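PDB 3OJO: Cap5O from Staphylococcus aureus, which is a UDP-N-acetyl-mannosamine dehydrogenase of capsular polysaccharide biosynthesis, binding NAD and probably oxidising its sugar nucleotide as other UDP-glucose/GDP-mannose dehydrogenases do. Local coordinates for residues E218-Y221 against R222-I226; N284-L287 against I288-G291; I247-A250 against N251-P254; G322-K326 against G327-D331; N296-P299 against A300-V303. All coordinates share one frame; numbering follows the deposited sequence.

Interaction 1 of 5, residues E218-Y221 against R222-I226; sequences ENTY and RDVNI. With PDC (pyridine-2,6-dicarboxylic acid), chain L; PDC (pyridine-2,6-dicarboxylic acid), chain I.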
loop_
_atom_site.group_PDB
_atom_site.type_symbol
_atom_site.label_atom_id
_atom_site.label_comp_id
_atom_site.label_asym_id
_atom_site.label_seq_id
_atom_site.Cartn_x
_atom_site.Cartn_y
_atom_site.Cartn_z
ATOM N N GLU B 218 -6.209 5.407 -6.875
ATOM C CA GLU B 218 -4.817 5.679 -7.240
ATOM C C GLU B 218 -4.228 6.621 -6.189
ATOM O O GLU B 218 -3.166 6.344 -5.628
ATOM C CB GLU B 218 -4.742 6.348 -8.631
ATOM C CG GLU B 218 -4.908 5.392 -9.810
ATOM C CD GLU B 218 -4.911 6.029 -11.193
ATOM O OE1 GLU B 218 -5.308 5.348 -12.168
ATOM O OE2 GLU B 218 -4.507 7.207 -11.311
ATOM N N ASN B 219 -4.969 7.698 -5.874
ATOM C CA ASN B 219 -4.593 8.702 -4.899
ATOM C C ASN B 219 -4.489 8.138 -3.486
ATOM O O ASN B 219 -3.608 8.546 -2.723
ATOM C CB ASN B 219 -5.585 9.856 -4.949
ATOM C CG ASN B 219 -5.463 10.735 -6.168
ATOM O OD1 ASN B 219 -4.666 10.479 -7.064
ATOM N ND2 ASN B 219 -6.275 11.792 -6.238
ATOM N N THR B 220 -5.415 7.239 -3.142
ATOM C CA THR B 220 -5.581 6.543 -1.866
ATOM C C THR B 220 -4.474 5.504 -1.628
ATOM O O THR B 220 -3.895 5.482 -0.535
ATOM C CB THR B 220 -6.983 5.961 -1.822
ATOM O OG1 THR B 220 -7.901 7.049 -1.908
ATOM C CG2 THR B 220 -7.244 5.188 -0.574
ATOM N N TYR B 221 -4.168 4.663 -2.644
ATOM C CA TYR B 221 -3.081 3.703 -2.549
ATOM C C TYR B 221 -1.811 4.454 -2.221
ATOM O O TYR B 221 -1.050 4.040 -1.354
ATOM C CB TYR B 221 -2.897 2.898 -3.855
ATOM C CG TYR B 221 -1.627 2.066 -3.878
ATOM C CD1 TYR B 221 -1.577 0.817 -3.267
ATOM C CD2 TYR B 221 -0.472 2.540 -4.486
ATOM C CE1 TYR B 221 -0.403 0.053 -3.279
ATOM C CE2 TYR B 221 0.699 1.793 -4.504
ATOM C CZ TYR B 221 0.738 0.558 -3.883
ATOM O OH TYR B 221 1.900 -0.171 -3.899
ATOM N N ARG B 222 -1.599 5.575 -2.913
ATOM C CA ARG B 222 -0.429 6.425 -2.725
ATOM C C ARG B 222 -0.397 7.088 -1.335
ATOM O O ARG B 222 0.662 7.134 -0.746
ATOM C CB ARG B 222 -0.327 7.437 -3.877
ATOM C CG ARG B 222 0.863 8.374 -3.755
ATOM C CD ARG B 222 0.921 9.433 -4.836
ATOM N NE ARG B 222 1.888 10.485 -4.507
ATOM C CZ ARG B 222 3.219 10.359 -4.553
ATOM N NH1 ARG B 222 3.775 9.205 -4.918
ATOM N NH2 ARG B 222 3.999 11.377 -4.213
ATOM N N ASP B 223 -1.543 7.558 -0.805
ATOM C CA ASP B 223 -1.598 8.244 0.484
ATOM C C ASP B 223 -1.382 7.307 1.658
ATOM O O ASP B 223 -0.603 7.630 2.543
ATOM C CB ASP B 223 -2.904 9.059 0.627
ATOM C CG ASP B 223 -2.890 10.085 1.750
ATOM O OD1 ASP B 223 -2.242 11.127 1.591
ATOM O OD2 ASP B 223 -3.544 9.850 2.774
ATOM N N VAL B 224 -2.065 6.147 1.655
ATOM C CA VAL B 224 -1.990 5.109 2.668
ATOM C C VAL B 224 -0.545 4.546 2.725
ATOM O O VAL B 224 -0.013 4.286 3.825
ATOM C CB VAL B 224 -3.068 4.014 2.410
ATOM C CG1 VAL B 224 -2.847 2.792 3.314
ATOM C CG2 VAL B 224 -4.504 4.556 2.587
ATOM N N ASN B 225 0.087 4.372 1.538
ATOM C CA ASN B 225 1.445 3.850 1.451
ATOM C C ASN B 225 2.523 4.846 1.926
ATOM O O ASN B 225 3.511 4.448 2.564
ATOM C CB ASN B 225 1.719 3.249 0.092
ATOM C CG ASN B 225 1.232 1.837 0.026
ATOM O OD1 ASN B 225 0.126 1.557 -0.430
ATOM N ND2 ASN B 225 1.987 0.932 0.612
ATOM N N ILE B 226 2.285 6.139 1.672
ATOM C CA ILE B 226 3.145 7.214 2.140
ATOM C C ILE B 226 3.005 7.289 3.667
ATOM O O ILE B 226 4.017 7.375 4.349
ATOM C CB ILE B 226 2.878 8.556 1.415
ATOM C CG1 ILE B 226 3.386 8.476 -0.057
ATOM C CG2 ILE B 226 3.539 9.720 2.176
ATOM C CD1 ILE B 226 3.070 9.783 -0.935
HETATM N N1 PDC L . 0.168 9.614 -9.070
HETATM C C2 PDC L . 0.882 8.651 -8.478
HETATM C C3 PDC L . 0.178 7.679 -7.772
HETATM C C4 PDC L . -1.231 7.838 -7.697
HETATM C C5 PDC L . -1.890 8.889 -8.359
HETATM C C6 PDC L . -1.119 9.766 -9.066
HETATM C C7 PDC L . 2.366 8.709 -8.676
HETATM O O1 PDC L . 3.097 7.859 -8.204
HETATM O O2 PDC L . 2.868 9.746 -9.420
HETATM C C8 PDC L . -1.602 10.916 -9.852
HETATM O O3 PDC L . -2.800 11.177 -9.972
HETATM O O4 PDC L . -0.669 11.675 -10.468
HETATM N N1 PDC I . 3.645 12.199 -10.029
HETATM C C2 PDC I . 3.434 12.604 -8.729
HETATM C C3 PDC I . 4.500 13.004 -7.857
HETATM C C4 PDC I . 5.803 12.962 -8.380
HETATM C C5 PDC I . 5.968 12.559 -9.730
HETATM C C6 PDC I . 4.873 12.173 -10.563
HETATM C C7 PDC I . 2.068 12.612 -8.231
HETATM O O1 PDC I . 1.772 12.983 -7.086
HETATM O O2 PDC I . 1.165 12.247 -9.141
HETATM C C8 PDC I . 5.127 11.696 -11.982
HETATM O O3 PDC I . 6.218 11.645 -12.487
HETATM O O4 PDC I . 4.172 11.300 -12.809
#
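The ring of Y221 carries the amide oxygen of N225 over one face, with OD1 of N225 3.3 Å from CE1 of Y221 and lying toward the rim. Ring and amide planes are 46° apart. CG of Y221 is anti to its backbone N (chi1 170°), which places the ring beside the carbonyl carbon, where N225 OD1 meets its face. OD1 of N225 is also 2.9 Å from O of Y221, a meeting of two acceptors; the amide is held from elsewhere, by N225 of the second subunit, and OH of Y221 likewise bonds to Y221 of that subunit. On another side of the helix R222 runs out extended to the bound pyridine-2,6-dicarboxylic acids. Its CD lies 3.5 Å from C3 of one ligand, and a carboxylate oxygen of the second, O1, is 3.6 Å from NE of R222. I226 CD1 covers the centre of one guanidinium face, while this second ligand lies by the opposite face. N219 OD1 approaches C5 of the first ligand at 3.5 Å. Behind these groups run the backbone bonds of the helix, such as V224 N to T220 O at 2.9 Å. E218 forms a salt bridge with R163, ND2 of N219 bonds to C269 O, and D223 pairs with R101. This part of central-domain helix 208-238 lines the dimer interface and a ligand pocket that R255 of the second subunit completes.

Interaction 2 of 5, residues N284-L287 against I288-G291; sequences NAKL and IQTG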
loop_
_atom_site.group_PDB
_atom_site.type_symbol
_atom_site.label_atom_id
_atom_site.label_comp_id
_atom_site.label_asym_id
_atom_site.label_seq_id
_atom_site.Cartn_x
_atom_site.Cartn_y
_atom_site.Cartn_z
ATOM N N ASN B 284 -16.035 2.583 8.014
ATOM C CA ASN B 284 -15.753 1.845 6.784
ATOM C C ASN B 284 -14.613 2.491 5.981
ATOM O O ASN B 284 -14.174 1.890 4.998
ATOM C CB ASN B 284 -17.023 1.668 5.930
ATOM C CG ASN B 284 -17.683 0.313 6.062
ATOM O OD1 ASN B 284 -17.462 -0.446 7.020
ATOM N ND2 ASN B 284 -18.528 -0.015 5.096
ATOM N N ALA B 285 -14.154 3.711 6.387
ATOM C CA ALA B 285 -13.024 4.455 5.789
ATOM C C ALA B 285 -11.932 4.733 6.863
ATOM O O ALA B 285 -11.192 5.720 6.784
ATOM C CB ALA B 285 -13.524 5.761 5.168
ATOM N N LYS B 286 -11.836 3.838 7.860
ATOM C CA LYS B 286 -10.910 3.901 8.993
ATOM C C LYS B 286 -9.415 3.944 8.600
ATOM O O LYS B 286 -8.690 4.765 9.167
ATOM C CB LYS B 286 -11.244 2.804 10.029
ATOM C CG LYS B 286 -10.499 2.874 11.369
ATOM C CD LYS B 286 -10.722 4.160 12.193
ATOM C CE LYS B 286 -9.467 4.639 12.906
ATOM N NZ LYS B 286 -8.927 3.638 13.869
ATOM N N LEU B 287 -8.965 3.105 7.632
ATOM C CA LEU B 287 -7.576 3.087 7.147
ATOM C C LEU B 287 -7.211 4.363 6.450
ATOM O O LEU B 287 -6.127 4.894 6.684
ATOM C CB LEU B 287 -7.322 1.907 6.191
ATOM C CG LEU B 287 -5.854 1.529 5.931
ATOM C CD1 LEU B 287 -5.225 0.856 7.146
ATOM C CD2 LEU B 287 -5.768 0.575 4.804
ATOM N N ILE B 288 -8.109 4.849 5.561
ATOM C CA ILE B 288 -7.917 6.099 4.819
ATOM C C ILE B 288 -7.755 7.275 5.799
ATOM O O ILE B 288 -6.836 8.068 5.632
ATOM C CB ILE B 288 -9.018 6.325 3.738
ATOM C CG1 ILE B 288 -8.967 5.204 2.680
ATOM C CG2 ILE B 288 -8.864 7.709 3.067
ATOM C CD1 ILE B 288 -10.249 4.959 1.904
ATOM N N GLN B 289 -8.627 7.353 6.817
ATOM C CA GLN B 289 -8.620 8.383 7.863
ATOM C C GLN B 289 -7.285 8.392 8.628
ATOM O O GLN B 289 -6.664 9.446 8.774
ATOM C CB GLN B 289 -9.782 8.124 8.828
ATOM C CG GLN B 289 -10.003 9.196 9.889
ATOM C CD GLN B 289 -11.068 8.752 10.859
ATOM O OE1 GLN B 289 -10.935 7.732 11.552
ATOM N NE2 GLN B 289 -12.152 9.513 10.927
ATOM N N THR B 290 -6.855 7.212 9.108
ATOM C CA THR B 290 -5.598 6.998 9.825
ATOM C C THR B 290 -4.406 7.448 8.970
ATOM O O THR B 290 -3.548 8.171 9.475
ATOM C CB THR B 290 -5.513 5.544 10.274
ATOM O OG1 THR B 290 -6.709 5.219 10.993
ATOM C CG2 THR B 290 -4.293 5.279 11.135
ATOM N N GLY B 291 -4.401 7.059 7.683
ATOM C CA GLY B 291 -3.373 7.445 6.726
ATOM C C GLY B 291 -3.233 8.949 6.591
ATOM O O GLY B 291 -2.129 9.468 6.510
#
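K286 folds its aliphatic chain over the next turn of the helix, bringing CE to 3.4 Å from OG1 of T290 and CD to 3.6 Å from OE1 of Q289. A bend at chi2 (60°) follows a CG anti to the backbone N, and further bends at chi3 and chi4 keep the chain close to these oxygens. The carbonyl oxygen of the same residue, K286 O, is gripped twice by one residue: OG1 of T290 donates to it at 2.7 Å and N of T290 at 3.1 Å, from opposite faces of the carbonyl plane. A285 stands at the N-cap, and its O accepts the N-H of Q289 at 3.0 Å. At this first turn, N of L287 and N of I288 are bound by E231 of the second subunit. Lysine NZ atoms of the two K286 residues come close across the dimer. The buried T290 hydroxyl is thus satisfied within its own helix, while the carboxylate at the helix start is probably stabilised by the helix dipole.

Interaction 3 of 5, residues I247-A250 against N251-P254; sequences IEMA and NKHP. With PDC (pyridine-2,6-dicarboxylic acid), chain F; PDC (pyridine-2,6-dicarboxylic acid), chain E.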
loop_
_atom_site.group_PDB
_atom_site.type_symbol
_atom_site.label_atom_id
_atom_site.label_comp_id
_atom_site.label_asym_id
_atom_site.label_seq_id
_atom_site.Cartn_x
_atom_site.Cartn_y
_atom_site.Cartn_z
ATOM N N ILE B 247 13.718 0.184 3.962
ATOM C CA ILE B 247 12.745 0.183 2.851
ATOM C C ILE B 247 13.396 -0.541 1.641
ATOM O O ILE B 247 12.807 -1.487 1.113
ATOM C CB ILE B 247 12.194 1.594 2.513
ATOM C CG1 ILE B 247 11.295 2.109 3.654
ATOM C CG2 ILE B 247 11.429 1.608 1.146
ATOM C CD1 ILE B 247 11.005 3.606 3.626
ATOM N N GLU B 248 14.651 -0.168 1.301
ATOM C CA GLU B 248 15.464 -0.744 0.220
ATOM C C GLU B 248 15.640 -2.250 0.401
ATOM O O GLU B 248 15.489 -3.007 -0.554
ATOM C CB GLU B 248 16.813 -0.003 0.119
ATOM C CG GLU B 248 17.777 -0.525 -0.938
ATOM C CD GLU B 248 19.119 0.188 -0.985
ATOM O OE1 GLU B 248 19.726 0.406 0.091
ATOM O OE2 GLU B 248 19.563 0.537 -2.104
ATOM N N MET B 249 15.882 -2.676 1.644
ATOM C CA MET B 249 15.998 -4.070 2.032
ATOM C C MET B 249 14.662 -4.805 1.775
ATOM O O MET B 249 14.628 -5.714 0.948
ATOM C CB MET B 249 16.431 -4.154 3.510
ATOM C CG MET B 249 16.814 -5.563 3.988
ATOM S SD MET B 249 18.201 -6.317 3.093
ATOM C CE MET B 249 19.545 -5.124 3.491
ATOM N N ALA B 250 13.557 -4.356 2.427
ATOM C CA ALA B 250 12.198 -4.912 2.328
ATOM C C ALA B 250 11.619 -4.957 0.900
ATOM O O ALA B 250 10.900 -5.905 0.560
ATOM C CB ALA B 250 11.268 -4.143 3.249
ATOM N N ASN B 251 11.927 -3.929 0.066
ATOM C CA ASN B 251 11.449 -3.836 -1.319
ATOM C C ASN B 251 12.071 -4.850 -2.290
ATOM O O ASN B 251 11.619 -4.958 -3.427
ATOM C CB ASN B 251 11.521 -2.397 -1.848
ATOM C CG ASN B 251 10.454 -1.464 -1.307
ATOM O OD1 ASN B 251 9.538 -1.851 -0.563
ATOM N ND2 ASN B 251 10.564 -0.196 -1.677
ATOM N N LYS B 252 13.057 -5.637 -1.824
ATOM C CA LYS B 252 13.670 -6.719 -2.601
ATOM C C LYS B 252 12.638 -7.849 -2.811
ATOM O O LYS B 252 12.757 -8.638 -3.755
ATOM C CB LYS B 252 14.953 -7.237 -1.935
ATOM C CG LYS B 252 16.135 -6.282 -2.056
ATOM C CD LYS B 252 17.342 -6.798 -1.274
ATOM C CE LYS B 252 18.587 -5.956 -1.452
ATOM N NZ LYS B 252 18.604 -4.759 -0.549
ATOM N N HIS B 253 11.590 -7.895 -1.961
ATOM C CA HIS B 253 10.494 -8.831 -2.144
ATOM C C HIS B 253 9.702 -8.354 -3.384
ATOM O O HIS B 253 9.361 -7.165 -3.470
ATOM C CB HIS B 253 9.596 -8.900 -0.899
ATOM C CG HIS B 253 8.531 -9.957 -0.988
ATOM N ND1 HIS B 253 8.503 -11.011 -0.116
ATOM C CD2 HIS B 253 7.486 -10.074 -1.845
ATOM C CE1 HIS B 253 7.463 -11.747 -0.470
ATOM N NE2 HIS B 253 6.839 -11.234 -1.520
ATOM N N PRO B 254 9.457 -9.262 -4.367
ATOM C CA PRO B 254 8.761 -8.863 -5.617
ATOM C C PRO B 254 7.409 -8.185 -5.456
ATOM O O PRO B 254 7.016 -7.405 -6.324
ATOM C CB PRO B 254 8.603 -10.191 -6.364
ATOM C CG PRO B 254 8.786 -11.264 -5.305
ATOM C CD PRO B 254 9.828 -10.693 -4.413
HETATM N N1 PDC F . 4.508 -12.024 1.571
HETATM C C2 PDC F . 4.203 -10.998 0.760
HETATM C C3 PDC F . 4.550 -9.715 1.170
HETATM C C4 PDC F . 5.180 -9.566 2.408
HETATM C C5 PDC F . 5.436 -10.630 3.258
HETATM C C6 PDC F . 5.068 -11.866 2.783
HETATM C C7 PDC F . 3.581 -11.293 -0.539
HETATM O O1 PDC F . 3.366 -12.461 -0.778
HETATM O O2 PDC F . 3.241 -10.339 -1.385
HETATM C C8 PDC F . 5.288 -13.112 3.520
HETATM O O3 PDC F . 5.808 -13.046 4.596
HETATM O O4 PDC F . 4.923 -14.302 2.927
HETATM N N1 PDC E . 5.301 -16.662 1.770
HETATM C C2 PDC E . 6.387 -16.203 1.129
HETATM C C3 PDC E . 7.646 -16.919 1.094
HETATM C C4 PDC E . 7.718 -18.151 1.711
HETATM C C5 PDC E . 6.597 -18.602 2.375
HETATM C C6 PDC E . 5.388 -17.847 2.391
HETATM C C7 PDC E . 6.318 -14.944 0.401
HETATM O O1 PDC E . 5.224 -14.296 0.436
HETATM O O2 PDC E . 7.541 -14.659 -0.219
HETATM C C8 PDC E . 4.193 -18.347 3.139
HETATM O O3 PDC E . 4.223 -19.371 3.772
HETATM O O4 PDC E . 3.093 -17.573 3.178
#
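N251 and K252 carry most of the contact; A250, the last residue of helix 243-250, precedes them. The amide of N251 lies alongside I247, both side chains pointing the same way, and ND2 of N251 is 3.5 Å from CG2 of I247. Its backbone N closes the final helical bond, to I247 O at 2.8 Å, while OD1 of N251 is held by N of I258. K252 doubles back over the helix end: beyond CG, anti to the carbonyl carbon (chi1 -73°), the chain runs extended, and a final bend leaves NZ of K252 4.0 Å from SD of M249. N of K252 bonds to M249 O from above the carbonyl plane. A250 O accepts H253 N at 3.3 Å, closing a type I beta turn from A250 to H253. The H253 side chain has one pyridine-2,6-dicarboxylic acid over a ring face and another at its edge, and is about 5 Å from a bound europium ion. A helix C-terminus thus runs through a beta turn into a loop that here meets the europium-dicarboxylate complex.

Interaction 4 of 5, residues G322-K326 against G327-D331; sequences GLTYK and GDVDD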
loop_
_atom_site.group_PDB
_atom_site.type_symbol
_atom_site.label_atom_id
_atom_site.label_comp_id
_atom_site.label_asym_id
_atom_site.label_seq_id
_atom_site.Cartn_x
_atom_site.Cartn_y
_atom_site.Cartn_z
ATOM N N GLY B 322 12.491 24.971 -0.326
ATOM C CA GLY B 322 11.289 24.474 -0.973
ATOM C C GLY B 322 10.040 24.700 -0.147
ATOM O O GLY B 322 10.010 24.378 1.043
ATOM N N LEU B 323 9.006 25.275 -0.778
ATOM C CA LEU B 323 7.712 25.582 -0.158
ATOM C C LEU B 323 6.544 24.876 -0.894
ATOM O O LEU B 323 5.381 25.062 -0.535
ATOM C CB LEU B 323 7.477 27.096 -0.132
ATOM C CG LEU B 323 8.286 27.990 0.825
ATOM C CD1 LEU B 323 7.883 29.418 0.623
ATOM C CD2 LEU B 323 7.977 27.693 2.258
ATOM N N THR B 324 6.868 24.033 -1.882
ATOM C CA THR B 324 5.893 23.309 -2.703
ATOM C C THR B 324 5.807 21.827 -2.350
ATOM O O THR B 324 6.790 21.266 -1.860
ATOM C CB THR B 324 6.269 23.454 -4.195
ATOM O OG1 THR B 324 7.547 22.850 -4.427
ATOM C CG2 THR B 324 6.260 24.904 -4.668
ATOM N N TYR B 325 4.660 21.171 -2.665
ATOM C CA TYR B 325 4.531 19.726 -2.438
ATOM C C TYR B 325 5.362 18.977 -3.463
ATOM O O TYR B 325 6.253 18.222 -3.085
ATOM C CB TYR B 325 3.065 19.247 -2.428
ATOM C CG TYR B 325 2.899 17.731 -2.388
ATOM C CD1 TYR B 325 3.408 16.975 -1.327
ATOM C CD2 TYR B 325 2.197 17.058 -3.388
ATOM C CE1 TYR B 325 3.253 15.586 -1.285
ATOM C CE2 TYR B 325 2.039 15.669 -3.355
ATOM C CZ TYR B 325 2.558 14.938 -2.294
ATOM O OH TYR B 325 2.383 13.570 -2.246
ATOM N N LYS B 326 5.108 19.214 -4.746
ATOM C CA LYS B 326 5.868 18.538 -5.775
ATOM C C LYS B 326 7.095 19.371 -6.126
ATOM O O LYS B 326 7.096 20.589 -5.931
ATOM C CB LYS B 326 4.994 18.234 -7.014
ATOM C CG LYS B 326 3.734 17.442 -6.688
ATOM C CD LYS B 326 2.913 17.107 -7.914
ATOM C CE LYS B 326 1.522 16.644 -7.533
ATOM N NZ LYS B 326 0.660 17.768 -7.062
ATOM N N GLY B 327 8.131 18.699 -6.609
ATOM C CA GLY B 327 9.350 19.343 -7.060
ATOM C C GLY B 327 9.201 19.933 -8.450
ATOM O O GLY B 327 8.439 19.414 -9.263
ATOM N N ASP B 328 9.897 21.044 -8.712
ATOM C CA ASP B 328 9.941 21.785 -9.974
ATOM C C ASP B 328 8.580 22.322 -10.448
ATOM O O ASP B 328 8.368 22.545 -11.644
ATOM C CB ASP B 328 10.689 20.990 -11.062
ATOM C CG ASP B 328 12.027 20.439 -10.608
ATOM O OD1 ASP B 328 12.246 19.225 -10.758
ATOM O OD2 ASP B 328 12.865 21.231 -10.133
ATOM N N VAL B 329 7.689 22.581 -9.475
ATOM C CA VAL B 329 6.354 23.147 -9.647
ATOM C C VAL B 329 6.274 24.426 -8.779
ATOM O O VAL B 329 7.025 24.541 -7.809
ATOM C CB VAL B 329 5.238 22.092 -9.373
ATOM C CG1 VAL B 329 4.995 21.878 -7.884
ATOM C CG2 VAL B 329 3.941 22.449 -10.089
ATOM N N ASP B 330 5.434 25.410 -9.180
ATOM C CA ASP B 330 5.269 26.688 -8.474
ATOM C C ASP B 330 4.004 26.716 -7.561
ATOM O O ASP B 330 3.622 27.777 -7.043
ATOM C CB ASP B 330 5.292 27.868 -9.478
ATOM C CG ASP B 330 4.029 28.067 -10.306
ATOM O OD1 ASP B 330 3.551 29.225 -10.387
ATOM O OD2 ASP B 330 3.531 27.067 -10.892
ATOM N N ASP B 331 3.389 25.535 -7.361
ATOM C CA ASP B 331 2.175 25.336 -6.570
ATOM C C ASP B 331 2.437 25.212 -5.054
ATOM O O ASP B 331 2.939 24.184 -4.577
ATOM C CB ASP B 331 1.369 24.142 -7.118
ATOM C CG ASP B 331 -0.125 24.344 -7.058
ATOM O OD1 ASP B 331 -0.662 25.074 -7.924
ATOM O OD2 ASP B 331 -0.764 23.764 -6.156
#
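Apolar contacts between T324, K326 and V329 join the two halves of this loop. CG1 of V329 lies 3.7 Å from CB of K326 and 4.2 Å from CB of T324, so that the valine branch reaches back into the turn; its nearest neighbour there is a polar atom, O of K326, 3.1 Å from CG1 of V329. A chi1 of 79° puts this CG1 between the backbone N and carbonyl carbon of V329, the branch that faces K326. The methyl of T324 meets backbone oxygens instead: CG2 is 3.3 Å from V329 O and 3.4 Å from D331 O. No hydrogen bond joins 322-326 to 327-331. The polar contacts lie within the first half or lead outside. OG1 of T324 donates to K326 O at 2.8 Å, the donor tilted 26° from the carbonyl plane; its chi1 of 63° turns the hydroxyl that way while leaving CG2 to the other half. Farther out, D328 bonds to S385 through OD1 and to H384 through its backbone N, and L323 O accepts from S335 OG. NZ of K326 and OD2 of D331 stand 6.2 Å apart, too far for a salt bridge, and D331 pairs with R333, which binds NAD. K326 touches bound pyridine-2,6-dicarboxylic acid. Such a course, from strand 317-321 to helix 336-346, is the strand-to-helix loop of the Rossmann-like UDP-binding domain, here turned toward the ligand and cofactor sites.

Interaction 5 of 5, residues N296-P299 against A300-V303; sequences NSMP and AYVV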
loop_
_atom_site.group_PDB
_atom_site.type_symbol
_atom_site.label_atom_id
_atom_site.label_comp_id
_atom_site.label_asym_id
_atom_site.label_seq_id
_atom_site.Cartn_x
_atom_site.Cartn_y
_atom_site.Cartn_z
ATOM N N ASN B 296 -0.874 14.219 8.000
ATOM C CA ASN B 296 -1.133 15.542 8.572
ATOM C C ASN B 296 -0.195 15.851 9.743
ATOM O O ASN B 296 0.073 17.023 10.007
ATOM C CB ASN B 296 -2.593 15.657 9.049
ATOM C CG ASN B 296 -3.616 15.818 7.950
ATOM O OD1 ASN B 296 -3.326 16.220 6.813
ATOM N ND2 ASN B 296 -4.842 15.486 8.265
ATOM N N SER B 297 0.276 14.808 10.459
ATOM C CA SER B 297 1.153 14.945 11.623
ATOM C C SER B 297 2.635 15.149 11.265
ATOM O O SER B 297 3.424 15.475 12.159
ATOM C CB SER B 297 0.994 13.729 12.535
ATOM O OG SER B 297 1.703 12.610 12.016
ATOM N N MET B 298 3.030 14.907 9.986
ATOM C CA MET B 298 4.418 15.048 9.539
ATOM C C MET B 298 4.963 16.465 9.632
ATOM O O MET B 298 6.044 16.617 10.212
ATOM C CB MET B 298 4.710 14.369 8.207
ATOM C CG MET B 298 4.521 12.880 8.241
ATOM S SD MET B 298 5.410 12.010 9.556
ATOM C CE MET B 298 7.101 12.178 8.970
ATOM N N PRO B 299 4.215 17.531 9.231
ATOM C CA PRO B 299 4.728 18.894 9.468
ATOM C C PRO B 299 5.167 19.144 10.922
ATOM O O PRO B 299 6.282 19.617 11.132
ATOM C CB PRO B 299 3.555 19.787 9.028
ATOM C CG PRO B 299 2.891 18.985 7.961
ATOM C CD PRO B 299 2.926 17.583 8.499
ATOM N N ALA B 300 4.344 18.748 11.914
ATOM C CA ALA B 300 4.668 18.903 13.346
ATOM C C ALA B 300 5.880 18.034 13.764
ATOM O O ALA B 300 6.691 18.478 14.584
ATOM C CB ALA B 300 3.452 18.572 14.202
ATOM N N TYR B 301 6.007 16.823 13.178
ATOM C CA TYR B 301 7.127 15.909 13.416
ATOM C C TYR B 301 8.443 16.541 12.927
ATOM O O TYR B 301 9.463 16.443 13.610
ATOM C CB TYR B 301 6.868 14.529 12.750
ATOM C CG TYR B 301 8.010 13.550 12.910
ATOM C CD1 TYR B 301 8.157 12.807 14.074
ATOM C CD2 TYR B 301 8.981 13.412 11.919
ATOM C CE1 TYR B 301 9.236 11.948 14.248
ATOM C CE2 TYR B 301 10.055 12.544 12.075
ATOM C CZ TYR B 301 10.177 11.815 13.241
ATOM O OH TYR B 301 11.248 10.971 13.385
ATOM N N VAL B 302 8.413 17.184 11.743
ATOM C CA VAL B 302 9.553 17.884 11.131
ATOM C C VAL B 302 9.918 19.103 12.008
ATOM O O VAL B 302 11.097 19.300 12.314
ATOM C CB VAL B 302 9.252 18.260 9.648
ATOM C CG1 VAL B 302 10.281 19.230 9.068
ATOM C CG2 VAL B 302 9.154 17.008 8.785
ATOM N N VAL B 303 8.901 19.877 12.445
ATOM C CA VAL B 303 9.061 21.046 13.313
ATOM C C VAL B 303 9.715 20.631 14.663
ATOM O O VAL B 303 10.693 21.257 15.073
ATOM C CB VAL B 303 7.725 21.845 13.468
ATOM C CG1 VAL B 303 7.820 22.910 14.559
ATOM C CG2 VAL B 303 7.301 22.483 12.140
HETATM O O HOH W 1 1.441 18.460 11.755
#
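M298 lies beside Y301, one turn along the helix, the two side chains pointing the same way. From CB of M298 the chain sets out with CG anti to the carbonyl carbon (chi1 -63°). Further bends at chi2 and chi3 bring its end to the tyrosine. SD then stands 5.2 Å from the centroid of the Y301 ring, 41° off the ring normal, a Met-aromatic contact of oblique geometry. The terminal CE makes the closest approach, 3.7 Å from CD2 of Y301. O of M298 accepts from N of V302 at 2.9 Å almost head-on, and CG2 of V302 lies 3.4 Å from O of M298. P299 has no N-H to give to the preceding turn, and the helix kinks there. At the next position a water stands between N296 O and A300 N, donating to N296 O at 2.6 Å and accepting from A300 N at 2.9 Å. Regular bonding resumes with Y301 N to S297 O. The hydroxyl of S297 bonds to I294 O and to K234. This part of helix 286-312 rests M298 and Y301 on helix 208-238 and on Y422, while P299, V302 and V303 pack against helix 336-346 of the UDP-binding domain.

How the interactions relate
Interactions 1, 2 and 3 belong to the central domain and touch the second subunit. Interactions 1 and 2 pack directly, T220 CG2 lying 3.7 Å from I288 CG1 where helices 208-238 and 286-312 touch, with centres about 11 Å apart. The centre of interaction 5, farther along helix 286-312, lies about 19 Å from that of interaction 2. Interaction 4 reaches interaction 1 through a weak bond, R222 NH2 to Y325 OH at 3.4 Å, bridging two domains. Both border bound pyridine-2,6-dicarboxylic acid, and the N219 side chain is about 7 Å from NAD. Interaction 3, centred about 18 Å from the centre of interaction 1, meets the same kind of intersubunit site from the other side, its ligands bonding R163 and K326 of the second subunit.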